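Local coordinates for DUF327 domain-containing protein (Thermotoga maritima MSB8, PDB 2P61) that is of unknown function but folds as a bundle of long alpha-helices and represents the DUF327 family, at residues 39-42 against 43-47. Residues are numbered along the deposited sequence; the frame is centred on the assembly and turned at random.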
loop_
_atom_site.group_PDB
_atom_site.type_symbol
_atom_site.label_atom_id
_atom_site.label_comp_id
_atom_site.label_asym_id
_atom_site.label_seq_id
_atom_site.Cartn_x
_atom_site.Cartn_y
_atom_site.Cartn_z
ATOM N N ASP A 39 -2.030 -20.201 23.945
ATOM C CA ASP A 39 -1.671 -18.831 24.226
ATOM C C ASP A 39 -0.356 -18.543 23.501
ATOM O O ASP A 39 -0.112 -17.420 23.052
ATOM C CB ASP A 39 -1.541 -18.584 25.734
ATOM C CG ASP A 39 -2.102 -17.217 26.158
ATOM O OD1 ASP A 39 -1.295 -16.308 26.526
ATOM O OD2 ASP A 39 -3.359 -17.065 26.112
ATOM N N ILE A 40 0.492 -19.550 23.354
ATOM C CA ILE A 40 1.631 -19.365 22.472
ATOM C C ILE A 40 1.200 -19.407 20.980
ATOM O O ILE A 40 1.696 -18.651 20.168
ATOM C CB ILE A 40 2.851 -20.267 22.870
ATOM C CG1 ILE A 40 3.264 -19.933 24.319
ATOM C CG2 ILE A 40 4.069 -20.046 21.917
ATOM C CD1 ILE A 40 4.087 -21.001 25.038
ATOM N N LEU A 41 0.229 -20.251 20.645
ATOM C CA LEU A 41 -0.254 -20.342 19.268
ATOM C C LEU A 41 -0.703 -18.988 18.697
ATOM O O LEU A 41 -0.266 -18.613 17.608
ATOM C CB LEU A 41 -1.334 -21.426 19.096
ATOM C CG LEU A 41 -1.354 -21.995 17.660
ATOM C CD1 LEU A 41 -0.240 -22.967 17.444
ATOM C CD2 LEU A 41 -2.685 -22.648 17.291
ATOM N N GLU A 42 -1.557 -18.277 19.439
ATOM C CA GLU A 42 -1.980 -16.906 19.109
ATOM C C GLU A 42 -0.808 -15.910 18.990
ATOM O O GLU A 42 -0.894 -14.964 18.215
ATOM C CB GLU A 42 -3.008 -16.358 20.130
ATOM C CG GLU A 42 -4.443 -16.984 20.111
ATOM C CD GLU A 42 -5.202 -16.786 18.786
ATOM O OE1 GLU A 42 -5.985 -15.799 18.689
ATOM O OE2 GLU A 42 -5.009 -17.618 17.848
ATOM N N ASP A 43 0.258 -16.122 19.772
ATOM C CA ASP A 43 1.468 -15.297 19.676
ATOM C C ASP A 43 2.231 -15.596 18.400
ATOM O O ASP A 43 2.689 -14.702 17.731
ATOM C CB ASP A 43 2.388 -15.476 20.882
ATOM C CG ASP A 43 1.881 -14.751 22.138
ATOM O OD1 ASP A 43 0.644 -14.653 22.360
ATOM O OD2 ASP A 43 2.749 -14.277 22.912
ATOM N N VAL A 44 2.363 -16.855 18.049
ATOM C CA VAL A 44 2.948 -17.197 16.776
ATOM C C VAL A 44 2.077 -16.668 15.619
ATOM O O VAL A 44 2.573 -16.363 14.565
ATOM C CB VAL A 44 3.188 -18.710 16.704
ATOM C CG1 VAL A 44 3.747 -19.145 15.374
ATOM C CG2 VAL A 44 4.109 -19.113 17.823
ATOM N N LYS A 45 0.777 -16.555 15.808
ATOM C CA LYS A 45 -0.081 -16.189 14.698
ATOM C C LYS A 45 0.089 -14.706 14.440
ATOM O O LYS A 45 0.252 -14.306 13.297
ATOM C CB LYS A 45 -1.551 -16.506 14.996
ATOM C CG LYS A 45 -2.009 -17.927 14.607
ATOM C CD LYS A 45 -3.576 -18.030 14.702
ATOM C CE LYS A 45 -4.201 -19.173 13.788
ATOM N NZ LYS A 45 -3.576 -20.567 13.833
ATOM N N GLU A 46 0.055 -13.932 15.538
ATOM C CA GLU A 46 0.172 -12.479 15.618
ATOM C C GLU A 46 1.509 -12.062 15.030
ATOM O O GLU A 46 1.556 -11.152 14.207
ATOM C CB GLU A 46 0.060 -12.028 17.099
ATOM C CG GLU A 46 -0.601 -10.621 17.419
ATOM C CD GLU A 46 -1.104 -10.476 18.934
ATOM O OE1 GLU A 46 -0.546 -11.189 19.822
ATOM O OE2 GLU A 46 -2.050 -9.662 19.233
ATOM N N ASP A 47 2.587 -12.731 15.418
ATOM C CA ASP A 47 3.914 -12.358 14.932
ATOM C C ASP A 47 4.065 -12.702 13.466
ATOM O O ASP A 47 4.640 -11.945 12.680
ATOM C CB ASP A 47 5.024 -13.048 15.718
ATOM C CG ASP A 47 4.902 -12.838 17.205
ATOM O OD1 ASP A 47 3.994 -12.069 17.657
ATOM O OD2 ASP A 47 5.710 -13.477 17.923
#
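Ile40 and Val44 lie one turn apart and meet through methyl groups, Ile40 CG2 standing 4.2 Å from Val44 CG2. Val44 CG2, set anti to its own carbonyl carbon, leans back along the helix toward Ile40; beta-branched residues suit this place because a methyl close to the backbone can reach the preceding turn. In the next pair, Lys45 CG starts the chain 3.5 Å from Leu41 O; the chain runs out extended, and a turn at chi4 (48°) leaves NZ 4.1 Å from Leu41 CD2. Glu42, three residues before Lys45, bends at chi2 (-62°), which brings OE2 to 3.5 Å from Lys45 CD. OE2 nevertheless stays 5.2 Å from Lys45 NZ, so any attraction between the charges is probably modest. Long, flexible Glu and Lys suit this exposed surface, where methylenes can pack while charged ends stay in water.

Beneath the side chains runs the backbone ladder. Val44 N bonds to Ile40 O at 2.9 Å and Glu46 N to Glu42 O at 3.0 Å, whereas the bond from Lys45 N to Leu41 O is weak. These i to i+4 backbone bonds, with largely solvent-facing side chains, are characteristic of an alpha-helix surface, here near the start of helix 37-69, where its N-terminal turns project beyond the helical bundle.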